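Local coordinates for protein glycerol dehydrogenase (Bacillus coagulans, PDB 6CSJ) that probably oxidises polyols such as glycerol with NAD+ and, in this double-substituted form, has acquired D-lactate dehydrogenase activity, at residues 113-118 against 148-153; 119-124 against 239-244; 181-186 against 193-198; 250-255 against 337-342; 103-108 against 141-146. The protein carries 2 engineered substitutions. All coordinates share one frame; numbering follows the deposited sequence.

Contact 1 of 5, residues 113-118 against 148-153; sequences VAPTIA and TFVIMD
Ile151 N donates to Val113 O at 2.9 Å, and Val113 N donates to Phe149 O at 3.0 Å. Val113 therefore bonds to the residues before and after Val150, the signature of a parallel bridge inside the six-stranded parallel sheet of the nucleotide-binding-type domain of this dehydrogenase family. The pattern breaks at Pro115, which has no N-H to offer; its CD lies 3.4 Å from Ile151 O instead. A water bridges the strands here, donating to Pro115 O and Ile151 O and accepting from Asp153 N at 3.0 Å. Asp153 then caps the helix that follows through OD1, while its OD2 accepts from Leu18 N. On the face shared by Val113 and Val150, their CG2 methyls meet at 3.7 Å, and Val113 also touches Leu97 and Lys101 of helix 94-106. The bend at chi2 (-54°) puts Met152 SD by the proline ring, 3.6 Å from Pro115 CG, and chi3 is bent as well, leaving CE near the same ring. An alanine at Pro115 would probably leave Met152 SD without the ring carbons it rests on and open a gap there. Farther on, Met152 CE ends 4.4 Å from Ala118 CB.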
# COMPACT_ATOMS: atom_id res chain seq x y z
N VAL A 113 7.41 9.22 7.54
CA VAL A 113 7.57 8.43 6.32
C VAL A 113 7.23 9.33 5.15
O VAL A 113 6.23 10.05 5.18
CB VAL A 113 6.76 7.11 6.32
CG1 VAL A 113 7.24 6.21 7.46
CG2 VAL A 113 5.26 7.34 6.45
N ALA A 114 8.09 9.32 4.14
CA ALA A 114 7.97 10.17 2.97
C ALA A 114 8.15 9.31 1.72
O ALA A 114 9.25 9.21 1.20
CB ALA A 114 8.99 11.30 3.03
N PRO A 115 7.06 8.68 1.24
CA PRO A 115 7.17 7.84 0.04
C PRO A 115 7.54 8.66 -1.18
O PRO A 115 7.10 9.80 -1.31
CB PRO A 115 5.78 7.23 -0.12
CG PRO A 115 5.06 7.49 1.15
CD PRO A 115 5.68 8.71 1.75
N THR A 116 8.37 8.07 -2.04
CA THR A 116 8.71 8.65 -3.33
C THR A 116 7.84 8.07 -4.46
O THR A 116 8.02 8.44 -5.63
CB THR A 116 10.19 8.40 -3.65
OG1 THR A 116 10.46 7.00 -3.58
CG2 THR A 116 11.07 9.13 -2.66
N ILE A 117 6.93 7.16 -4.10
CA ILE A 117 5.96 6.56 -5.02
C ILE A 117 4.65 6.40 -4.26
O ILE A 117 4.63 6.43 -3.03
CB ILE A 117 6.44 5.18 -5.54
CG1 ILE A 117 6.43 4.12 -4.40
CG2 ILE A 117 7.80 5.31 -6.23
CD1 ILE A 117 7.21 2.85 -4.67
N ALA A 118 3.56 6.24 -5.00
CA ALA A 118 2.22 6.07 -4.41
C ALA A 118 1.58 4.83 -5.02
O ALA A 118 0.57 4.90 -5.71
CB ALA A 118 1.38 7.31 -4.63
N THR A 148 4.09 8.80 12.91
CA THR A 148 3.67 10.11 13.39
C THR A 148 3.21 11.02 12.23
O THR A 148 2.10 11.52 12.26
CB THR A 148 4.78 10.79 14.22
OG1 THR A 148 5.50 9.81 14.98
CG2 THR A 148 4.19 11.84 15.18
N PHE A 149 4.07 11.21 11.22
CA PHE A 149 3.73 11.99 10.02
C PHE A 149 3.92 11.13 8.78
O PHE A 149 4.89 10.37 8.70
CB PHE A 149 4.62 13.24 9.79
CG PHE A 149 4.60 14.29 10.88
CD1 PHE A 149 3.67 14.31 11.92
CD2 PHE A 149 5.52 15.34 10.81
CE1 PHE A 149 3.71 15.31 12.90
CE2 PHE A 149 5.55 16.35 11.77
CZ PHE A 149 4.64 16.33 12.82
N VAL A 150 3.02 11.29 7.82
CA VAL A 150 3.21 10.82 6.46
C VAL A 150 3.27 12.07 5.57
O VAL A 150 2.38 12.92 5.65
CB VAL A 150 2.06 9.90 6.01
CG1 VAL A 150 2.28 9.41 4.59
CG2 VAL A 150 1.93 8.74 6.99
N ILE A 151 4.32 12.17 4.74
CA ILE A 151 4.53 13.33 3.87
C ILE A 151 4.61 12.91 2.41
O ILE A 151 5.48 12.11 2.05
CB ILE A 151 5.82 14.10 4.27
CG1 ILE A 151 5.63 14.72 5.67
CG2 ILE A 151 6.13 15.21 3.24
CD1 ILE A 151 6.85 15.43 6.21
N MET A 152 3.73 13.46 1.57
CA MET A 152 3.66 13.12 0.14
C MET A 152 4.12 14.32 -0.71
O MET A 152 3.38 15.30 -0.87
CB MET A 152 2.23 12.71 -0.25
CG MET A 152 1.59 11.62 0.59
SD MET A 152 2.55 10.10 0.75
CE MET A 152 2.29 9.32 -0.85
N ASP A 153 5.34 14.24 -1.22
CA ASP A 153 5.87 15.24 -2.15
C ASP A 153 5.41 14.84 -3.53
O ASP A 153 6.00 13.96 -4.17
CB ASP A 153 7.40 15.30 -2.07
CG ASP A 153 7.99 16.52 -2.78
OD1 ASP A 153 7.53 16.88 -3.89
OD2 ASP A 153 8.92 17.13 -2.21
O HOH W 1 7.15 12.18 -0.08

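Contact 2 of 5, residues 119-124 against 239-244; sequences STNAPT and YLSGIG. Engineered in segment 119-124: Asn121 (natural residue Asp).
Asn121 and Thr124 meet Ser241 and Gly242 where the loop after strand 111-115 runs against helix 228-248. The loop opens with an ST turn, Thr120 OG1 accepting from Ala122 N at 3.1 Å, a turn that has Asn121 at its middle. Asn121 is engineered, an aspartate in the natural protein. Its CG sits between the backbone N and the carbonyl carbon (chi1 62°), and from there ND2 donates to Ser241 OG over 3.0 Å. The N-H...O angle of 153° and the position of OG close to the amide plane both support this bond. Ser241 OG is engaged a second time, by Thr175 OG1, while the backbone N of Asn121 is bonded to Asp171 OD2, so the turn is tied to helix 162-173 as well. Farther along, Thr124 OG1 comes within 3.3 Å of Gly242 CA. The absence of a side chain at Gly242 is what permits this approach, since a CB built there would clash with that hydroxyl. A water 2.9 Å from Thr124 OG1 also donates weakly to Gly242 O. The other branch, Thr124 CG2, lies 4.3 Å from Tyr239 CA. One turn on, Ile243 CG1 sits 3.6 Å above the plane of the Tyr239 ring, over its centre.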
# COMPACT_ATOMS: atom_id res chain seq x y z
N SER A 119 2.20 3.68 -4.72
CA SER A 119 1.88 2.39 -5.32
C SER A 119 1.21 1.38 -4.38
O SER A 119 0.77 0.32 -4.84
CB SER A 119 3.18 1.76 -5.85
OG SER A 119 4.10 1.57 -4.79
N THR A 120 1.17 1.65 -3.08
CA THR A 120 0.46 0.78 -2.14
C THR A 120 -0.15 1.64 -1.04
O THR A 120 0.17 2.82 -0.90
CB THR A 120 1.37 -0.31 -1.49
OG1 THR A 120 2.13 0.24 -0.39
CG2 THR A 120 2.36 -0.97 -2.50
N ASN A 121 -1.02 1.02 -0.24
CA ASN A 121 -1.59 1.68 0.94
C ASN A 121 -0.84 1.36 2.25
O ASN A 121 -1.35 1.63 3.34
CB ASN A 121 -3.09 1.37 1.05
CG ASN A 121 -3.39 -0.11 1.22
OD1 ASN A 121 -2.51 -0.91 1.49
ND2 ASN A 121 -4.65 -0.47 1.05
N ALA A 122 0.38 0.84 2.15
CA ALA A 122 1.21 0.52 3.34
C ALA A 122 1.73 1.72 4.16
O ALA A 122 1.82 1.61 5.38
CB ALA A 122 2.39 -0.36 2.93
N PRO A 123 2.09 2.86 3.50
CA PRO A 123 2.77 3.95 4.21
C PRO A 123 2.15 4.44 5.51
O PRO A 123 2.88 4.65 6.49
CB PRO A 123 2.79 5.06 3.19
CG PRO A 123 2.97 4.33 1.91
CD PRO A 123 2.08 3.12 2.05
N THR A 124 0.83 4.59 5.55
CA THR A 124 0.15 5.08 6.75
C THR A 124 0.01 4.04 7.86
O THR A 124 -0.37 4.39 8.97
CB THR A 124 -1.28 5.56 6.43
OG1 THR A 124 -2.01 4.48 5.79
CG2 THR A 124 -1.25 6.77 5.51
N TYR A 239 -3.82 7.95 1.91
CA TYR A 239 -4.57 8.16 3.14
C TYR A 239 -5.88 7.39 3.14
O TYR A 239 -6.11 6.57 4.01
CB TYR A 239 -4.82 9.64 3.41
CG TYR A 239 -5.34 9.90 4.81
CD1 TYR A 239 -4.46 9.94 5.88
CD2 TYR A 239 -6.69 10.08 5.07
CE1 TYR A 239 -4.89 10.13 7.18
CE2 TYR A 239 -7.14 10.31 6.39
CZ TYR A 239 -6.22 10.33 7.43
OH TYR A 239 -6.59 10.53 8.74
N LEU A 240 -6.73 7.65 2.14
CA LEU A 240 -8.08 7.08 2.09
C LEU A 240 -8.04 5.55 2.10
O LEU A 240 -8.74 4.91 2.89
CB LEU A 240 -8.84 7.55 0.85
CG LEU A 240 -9.02 9.04 0.58
CD1 LEU A 240 -9.90 9.25 -0.65
CD2 LEU A 240 -9.59 9.74 1.80
N SER A 241 -7.22 4.99 1.21
CA SER A 241 -7.04 3.54 1.12
C SER A 241 -6.32 2.97 2.36
O SER A 241 -6.62 1.85 2.78
CB SER A 241 -6.25 3.18 -0.13
OG SER A 241 -6.07 1.78 -0.24
N GLY A 242 -5.36 3.72 2.90
CA GLY A 242 -4.63 3.32 4.10
C GLY A 242 -5.50 3.20 5.34
O GLY A 242 -5.50 2.16 6.00
N ILE A 243 -6.26 4.25 5.64
CA ILE A 243 -7.19 4.23 6.78
C ILE A 243 -8.35 3.25 6.47
O ILE A 243 -8.78 2.49 7.34
CB ILE A 243 -7.77 5.63 7.13
CG1 ILE A 243 -6.65 6.67 7.34
CG2 ILE A 243 -8.66 5.56 8.37
CD1 ILE A 243 -5.48 6.21 8.19
N GLY A 244 -8.82 3.28 5.23
CA GLY A 244 -9.91 2.42 4.80
C GLY A 244 -9.63 0.94 4.97
O GLY A 244 -10.50 0.20 5.43
O HOH W 2 -3.27 2.60 7.65

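Contact 3 of 5, residues 181-186 against 193-198; sequences ATKRAN and GRVTEA
Lys183 stays extended through chi3 and bends only at chi4 (-68°), the turn that places NZ beside Glu197; the glutamate bends at chi2 (-51°), which swings CD back toward the lysine. NZ and Glu197 OE2 form a salt bridge of 3.0 Å, met on the syn side of the carboxylate and somewhat out of its plane, with the two side chains crossing at about a right angle. A second bond closes the other end of the contact, where Arg194 NH1 donates to Asn186 OD1 over 2.7 Å. That donor lies in the carbonyl plane on a lone pair of OD1, and OD1 in turn lies at the edge of the guanidinium. The amide and guanidinium planes are turned 69° apart. Arg194 NH2 has a separate partner in Met1 O. Between the polar ends Val195 packs, its CG1 4.1 Å from Lys183 CD and its CG2 4.1 Å from Thr182 CG2. An alanine at Lys183 would probably leave Glu197 without its cationic mate and Val195 CG1 without the aliphatic chain that crosses it. Asn186, just after helix 175-185, has the positive phi of a Schellman motif, and Thr196 is the N-cap of helix 197-221, its OG1 bonded to Ala199 N. The contact thus joins the C-terminal end of one helix to the start of the next, with Thr182 and Ala185 packing on the loop that holds Asn338 and Pro340.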
# COMPACT_ATOMS: atom_id res chain seq x y z
N ALA A 181 -17.34 -5.80 3.14
CA ALA A 181 -17.46 -7.21 3.55
C ALA A 181 -17.25 -7.40 5.05
O ALA A 181 -18.06 -8.05 5.72
CB ALA A 181 -16.48 -8.06 2.75
N THR A 182 -16.17 -6.83 5.57
CA THR A 182 -15.82 -6.91 6.98
C THR A 182 -16.89 -6.30 7.88
O THR A 182 -17.26 -6.89 8.90
CB THR A 182 -14.46 -6.24 7.26
OG1 THR A 182 -13.42 -6.88 6.51
CG2 THR A 182 -14.12 -6.31 8.75
N LYS A 183 -17.41 -5.13 7.51
CA LYS A 183 -18.47 -4.50 8.30
C LYS A 183 -19.77 -5.32 8.26
O LYS A 183 -20.42 -5.50 9.30
CB LYS A 183 -18.73 -3.08 7.83
CG LYS A 183 -19.57 -2.23 8.78
CD LYS A 183 -19.60 -0.79 8.33
CE LYS A 183 -20.04 0.14 9.43
NZ LYS A 183 -21.47 -0.07 9.78
N ARG A 184 -20.13 -5.84 7.08
CA ARG A 184 -21.27 -6.75 6.91
C ARG A 184 -21.14 -7.97 7.81
O ARG A 184 -22.09 -8.35 8.48
CB ARG A 184 -21.41 -7.23 5.46
CG ARG A 184 -22.45 -6.51 4.62
CD ARG A 184 -22.30 -6.92 3.15
NE ARG A 184 -22.83 -5.91 2.21
CZ ARG A 184 -22.66 -5.91 0.88
NH1 ARG A 184 -21.96 -6.86 0.27
NH2 ARG A 184 -23.21 -4.94 0.15
N ALA A 185 -19.94 -8.55 7.83
CA ALA A 185 -19.63 -9.70 8.68
C ALA A 185 -19.57 -9.39 10.18
O ALA A 185 -19.52 -10.31 10.97
CB ALA A 185 -18.32 -10.33 8.24
N ASN A 186 -19.55 -8.11 10.56
CA ASN A 186 -19.32 -7.69 11.95
C ASN A 186 -17.97 -8.18 12.52
O ASN A 186 -17.85 -8.43 13.71
CB ASN A 186 -20.49 -8.14 12.85
CG ASN A 186 -20.62 -7.31 14.11
OD1 ASN A 186 -20.59 -6.09 14.05
ND2 ASN A 186 -20.77 -7.96 15.24
N GLY A 193 -10.51 -3.41 16.33
CA GLY A 193 -11.92 -3.42 16.71
C GLY A 193 -12.81 -3.61 15.51
O GLY A 193 -12.34 -3.95 14.41
N ARG A 194 -14.09 -3.35 15.71
CA ARG A 194 -15.06 -3.30 14.62
C ARG A 194 -14.95 -1.97 13.84
O ARG A 194 -14.24 -1.05 14.26
CB ARG A 194 -16.48 -3.57 15.15
CG ARG A 194 -16.61 -4.97 15.75
CD ARG A 194 -18.04 -5.36 16.06
NE ARG A 194 -18.65 -4.41 16.98
CZ ARG A 194 -19.83 -3.79 16.83
NH1 ARG A 194 -20.64 -4.02 15.80
NH2 ARG A 194 -20.24 -2.95 17.79
N VAL A 195 -15.66 -1.91 12.72
CA VAL A 195 -15.49 -0.84 11.74
C VAL A 195 -16.30 0.41 12.10
O VAL A 195 -17.51 0.34 12.28
CB VAL A 195 -15.85 -1.32 10.32
CG1 VAL A 195 -15.71 -0.19 9.30
CG2 VAL A 195 -15.00 -2.51 9.91
N THR A 196 -15.61 1.54 12.21
CA THR A 196 -16.25 2.85 12.40
C THR A 196 -16.97 3.31 11.13
O THR A 196 -16.63 2.88 10.01
CB THR A 196 -15.23 3.94 12.78
OG1 THR A 196 -14.21 4.04 11.77
CG2 THR A 196 -14.60 3.64 14.14
N GLU A 197 -17.93 4.22 11.30
CA GLU A 197 -18.56 4.90 10.17
C GLU A 197 -17.54 5.74 9.38
O GLU A 197 -17.59 5.79 8.14
CB GLU A 197 -19.73 5.76 10.65
CG GLU A 197 -20.89 4.98 11.25
CD GLU A 197 -21.37 3.82 10.36
OE1 GLU A 197 -21.54 4.02 9.13
OE2 GLU A 197 -21.56 2.70 10.88
N ALA A 198 -16.61 6.38 10.10
CA ALA A 198 -15.53 7.14 9.47
C ALA A 198 -14.72 6.29 8.48
O ALA A 198 -14.49 6.72 7.35
CB ALA A 198 -14.61 7.75 10.51

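Contact 4 of 5, residues 250-255 against 337-342; sequences LAAAHA and YNMPFE
Leu250 O accepts from Asn338 ND2 over 2.8 Å, a nearly straight bond at 173°. The oxygen lies in the amide plane of the asparagine, whereas the donor is tilted 26° from the plane of the carbonyl. The bond lies just ahead of helix 252-259, for which Ala251 is the N-cap residue, in the helical half of the molecule. Because an alanine has no polar side chain to cap with, the first helical amides turn elsewhere: Gln282 OE1 accepts from Ala253 N and, weakly, from Ala252 N. Glu178 takes Ala251 N with one carboxylate oxygen and His254 ND1 with the other, so the start of the helix is tied to helix 175-185 also. Met339 supplies the apolar half of the contact. Its chain is bent at chi2 and chi3, and its sulfur lies close to two methyls at once, SD to Ala251 CB at 3.8 Å and SD to Ala252 CB at 3.9 Å. Ala181 and Gln282 also touch this methionine, placing it between helices 175-185 and 271-285. Within the same loop, Met339 CB stands 4.1 Å above the plane of the Phe341 ring, offset toward its rim.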
# COMPACT_ATOMS: atom_id res chain seq x y z
N LEU A 250 -9.47 -5.99 5.83
CA LEU A 250 -9.12 -6.71 4.61
C LEU A 250 -10.02 -7.96 4.49
O LEU A 250 -10.67 -8.36 5.46
CB LEU A 250 -7.63 -7.09 4.62
CG LEU A 250 -6.58 -5.98 4.61
CD1 LEU A 250 -6.60 -5.09 5.83
CD2 LEU A 250 -5.23 -6.66 4.53
N ALA A 251 -10.02 -8.57 3.31
CA ALA A 251 -10.90 -9.70 3.04
C ALA A 251 -10.33 -10.58 1.90
O ALA A 251 -9.15 -10.94 1.94
CB ALA A 251 -12.32 -9.22 2.76
N ALA A 252 -11.13 -10.92 0.90
CA ALA A 252 -10.75 -11.95 -0.06
C ALA A 252 -9.70 -11.49 -1.04
O ALA A 252 -8.86 -12.28 -1.45
CB ALA A 252 -11.98 -12.44 -0.82
N ALA A 253 -9.74 -10.21 -1.43
CA ALA A 253 -8.82 -9.66 -2.43
C ALA A 253 -7.36 -9.73 -1.99
O ALA A 253 -6.51 -10.14 -2.77
CB ALA A 253 -9.18 -8.22 -2.76
N HIS A 254 -7.08 -9.33 -0.75
CA HIS A 254 -5.72 -9.45 -0.20
C HIS A 254 -5.30 -10.89 0.03
O HIS A 254 -4.15 -11.25 -0.26
CB HIS A 254 -5.51 -8.59 1.07
CG HIS A 254 -5.01 -7.20 0.76
ND1 HIS A 254 -5.80 -6.25 0.14
CD2 HIS A 254 -3.77 -6.65 0.84
CE1 HIS A 254 -5.10 -5.15 -0.06
NE2 HIS A 254 -3.87 -5.36 0.38
N ALA A 255 -6.23 -11.73 0.51
CA ALA A 255 -5.95 -13.16 0.66
C ALA A 255 -5.62 -13.81 -0.68
O ALA A 255 -4.67 -14.58 -0.77
CB ALA A 255 -7.12 -13.87 1.32
N TYR A 337 -11.56 -14.95 5.59
CA TYR A 337 -12.63 -15.29 6.54
C TYR A 337 -13.39 -14.09 7.09
O TYR A 337 -14.32 -14.27 7.87
CB TYR A 337 -12.09 -16.20 7.66
CG TYR A 337 -11.54 -17.49 7.07
CD1 TYR A 337 -12.40 -18.44 6.51
CD2 TYR A 337 -10.16 -17.72 7.00
CE1 TYR A 337 -11.91 -19.59 5.92
CE2 TYR A 337 -9.67 -18.88 6.42
CZ TYR A 337 -10.54 -19.81 5.88
OH TYR A 337 -10.06 -20.93 5.30
N ASN A 338 -13.01 -12.87 6.69
CA ASN A 338 -13.81 -11.67 6.99
C ASN A 338 -15.00 -11.49 6.05
O ASN A 338 -15.82 -10.60 6.28
CB ASN A 338 -12.95 -10.40 6.98
CG ASN A 338 -12.01 -10.32 8.17
OD1 ASN A 338 -12.27 -10.88 9.24
ND2 ASN A 338 -10.92 -9.60 7.98
N MET A 339 -15.09 -12.31 5.00
CA MET A 339 -16.30 -12.36 4.18
C MET A 339 -17.50 -12.76 5.06
O MET A 339 -17.34 -13.58 5.97
CB MET A 339 -16.14 -13.35 3.03
CG MET A 339 -15.06 -13.01 1.99
SD MET A 339 -15.12 -11.35 1.28
CE MET A 339 -16.60 -11.45 0.26
N PRO A 340 -18.70 -12.19 4.82
CA PRO A 340 -19.86 -12.51 5.68
C PRO A 340 -20.57 -13.84 5.34
O PRO A 340 -21.75 -13.99 5.60
CB PRO A 340 -20.78 -11.30 5.44
CG PRO A 340 -20.49 -10.90 4.03
CD PRO A 340 -19.05 -11.23 3.76
N PHE A 341 -19.84 -14.80 4.78
CA PHE A 341 -20.35 -16.14 4.48
C PHE A 341 -19.20 -17.14 4.60
O PHE A 341 -18.04 -16.75 4.70
CB PHE A 341 -20.99 -16.20 3.07
CG PHE A 341 -20.19 -15.52 1.99
CD1 PHE A 341 -19.16 -16.19 1.32
CD2 PHE A 341 -20.48 -14.21 1.62
CE1 PHE A 341 -18.44 -15.56 0.32
CE2 PHE A 341 -19.75 -13.58 0.60
CZ PHE A 341 -18.73 -14.27 -0.05
N GLU A 342 -19.53 -18.43 4.61
CA GLU A 342 -18.52 -19.48 4.69
C GLU A 342 -17.74 -19.56 3.37
O GLU A 342 -18.30 -19.42 2.29
CB GLU A 342 -19.16 -20.84 5.01
CG GLU A 342 -18.15 -21.99 5.09
CD GLU A 342 -18.70 -23.25 5.77
OE1 GLU A 342 -19.64 -23.16 6.58
OE2 GLU A 342 -18.16 -24.33 5.49

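Contact 5 of 5, residues 103-108 against 141-146; sequences VGYYNN and LMLPLN
Tyr105 and Pro144 make the closest approach across this surface contact, with Tyr105 CD1 and Pro144 CD 3.5 Å apart and the two side chains crossing at about a right angle. The contact joins the last turn of helix 94-106 to the end of strand 137-142, the second arm of a two-stranded antiparallel hairpin, and to the residues just after it. No hydrogen bond crosses between the two segments; the evidence for association is apolar packing alone. Leu143 reaches the tyrosine nearer its root, CD2 lying 3.8 Å from Tyr105 CB. Leu141 has two neighbours: its CD1 is 4.3 Å from Tyr105 CE2, and its CD2 meets the end of Tyr106 tip to tip, 3.7 Å from OH. The Tyr106 hydroxyl finds its polar partner outside, in Lys70 NZ, while its side chain also touches Ile73 and Cys77 of helix 70-82. In Tyr105, CG is anti to the backbone N (chi1 171°), and the ring it carries meets Pro144 and Leu143. Just beyond, Asn108, the first residue to leave helical angles, has the positive phi of a Schellman motif. On the strand side, Leu141 pairs with Ser128 and Leu143 with Ala126 through backbone bonds, which tie Leu141 and Leu143 into the hairpin. Asn107 ND2, bonded to Cys77 O, further ties the helix end to helix 70-82. The two tyrosines also pack together, Tyr105 CD2 standing 4.0 Å above the Tyr106 ring plane, over its centre.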
# COMPACT_ATOMS: atom_id res chain seq x y z
N VAL A 103 12.79 1.40 13.26
CA VAL A 103 13.79 2.19 14.01
C VAL A 103 13.12 3.10 15.04
O VAL A 103 13.60 3.21 16.17
CB VAL A 103 14.73 3.00 13.08
CG1 VAL A 103 15.56 4.01 13.85
CG2 VAL A 103 15.66 2.06 12.32
N GLY A 104 12.02 3.74 14.66
CA GLY A 104 11.30 4.61 15.59
C GLY A 104 10.69 3.84 16.75
O GLY A 104 10.68 4.33 17.88
N TYR A 105 10.20 2.64 16.45
CA TYR A 105 9.65 1.73 17.46
C TYR A 105 10.73 1.28 18.46
O TYR A 105 10.56 1.45 19.67
CB TYR A 105 8.99 0.52 16.79
CG TYR A 105 8.58 -0.58 17.74
CD1 TYR A 105 7.72 -0.31 18.82
CD2 TYR A 105 9.04 -1.88 17.57
CE1 TYR A 105 7.36 -1.31 19.70
CE2 TYR A 105 8.69 -2.89 18.45
CZ TYR A 105 7.85 -2.60 19.52
OH TYR A 105 7.49 -3.59 20.39
N TYR A 106 11.83 0.73 17.95
CA TYR A 106 12.92 0.23 18.81
C TYR A 106 13.62 1.33 19.64
O TYR A 106 13.82 1.15 20.83
CB TYR A 106 13.95 -0.61 18.01
CG TYR A 106 13.40 -1.94 17.51
CD1 TYR A 106 12.96 -2.92 18.41
CD2 TYR A 106 13.32 -2.23 16.15
CE1 TYR A 106 12.44 -4.14 17.96
CE2 TYR A 106 12.81 -3.45 15.69
CZ TYR A 106 12.37 -4.39 16.60
OH TYR A 106 11.86 -5.58 16.16
N ASN A 107 13.93 2.48 19.02
CA ASN A 107 14.53 3.62 19.74
C ASN A 107 13.50 4.50 20.47
O ASN A 107 13.88 5.45 21.13
CB ASN A 107 15.37 4.50 18.80
CG ASN A 107 16.64 3.83 18.32
OD1 ASN A 107 16.83 2.63 18.48
ND2 ASN A 107 17.52 4.62 17.69
N ASN A 108 12.21 4.19 20.34
CA ASN A 108 11.13 4.96 20.98
C ASN A 108 11.16 6.45 20.62
O ASN A 108 11.08 7.32 21.49
CB ASN A 108 11.14 4.75 22.50
CG ASN A 108 9.88 5.27 23.16
OD1 ASN A 108 8.76 4.99 22.72
ND2 ASN A 108 10.06 6.06 24.22
N LEU A 141 5.90 -7.23 11.59
CA LEU A 141 6.09 -6.49 12.84
C LEU A 141 4.95 -5.48 13.01
O LEU A 141 4.91 -4.47 12.31
CB LEU A 141 7.46 -5.81 12.85
CG LEU A 141 7.84 -4.96 14.06
CD1 LEU A 141 7.79 -5.75 15.36
CD2 LEU A 141 9.21 -4.29 13.87
N MET A 142 4.04 -5.76 13.95
CA MET A 142 2.90 -4.91 14.27
C MET A 142 3.41 -3.82 15.19
O MET A 142 4.00 -4.12 16.22
CB MET A 142 1.78 -5.68 15.01
CG MET A 142 1.40 -7.03 14.44
SD MET A 142 0.64 -6.97 12.81
CE MET A 142 0.29 -8.71 12.55
N LEU A 143 3.17 -2.56 14.84
CA LEU A 143 3.65 -1.45 15.63
C LEU A 143 2.55 -0.95 16.54
O LEU A 143 1.38 -1.08 16.19
CB LEU A 143 4.14 -0.33 14.71
CG LEU A 143 5.22 -0.80 13.74
CD1 LEU A 143 5.51 0.29 12.73
CD2 LEU A 143 6.49 -1.20 14.49
N PRO A 144 2.90 -0.41 17.72
CA PRO A 144 1.88 0.16 18.61
C PRO A 144 1.16 1.38 18.05
O PRO A 144 0.00 1.64 18.40
CB PRO A 144 2.68 0.57 19.86
CG PRO A 144 3.98 -0.12 19.76
CD PRO A 144 4.26 -0.34 18.31
N LEU A 145 1.85 2.15 17.20
CA LEU A 145 1.31 3.37 16.63
C LEU A 145 1.56 3.45 15.12
O LEU A 145 2.57 2.96 14.61
CB LEU A 145 1.95 4.59 17.31
CG LEU A 145 1.75 4.76 18.82
CD1 LEU A 145 2.58 5.94 19.31
CD2 LEU A 145 0.29 4.95 19.22
N ASN A 146 0.62 4.07 14.41
CA ASN A 146 0.85 4.47 13.03
C ASN A 146 1.94 5.53 13.02
O ASN A 146 2.06 6.28 13.98
CB ASN A 146 -0.42 5.05 12.40
CG ASN A 146 -1.54 4.03 12.26
OD1 ASN A 146 -2.20 3.69 13.23
ND2 ASN A 146 -1.77 3.56 11.04

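How the contacts relate
Segment 113-118 runs on into 119-124, and contacts 1 and 2 also touch, Val150 CG2 lying 4.0 Å from Thr124 CG2. Contact 5, centred about 17 Å from contact 1, uses the preceding helix and hairpin strand, and Asn146 ND2 probably bonds to Thr124 O of contact 2 at 2.6 Å. Contacts 3 and 4 form a second cluster in the helical part, where Ala185 CB packs on Asn338 O. Contact 2, nearest the centre of the chain, stands between the clusters. In this family the active site lies between the two domains, consistent with the engineered Asn121 being located there.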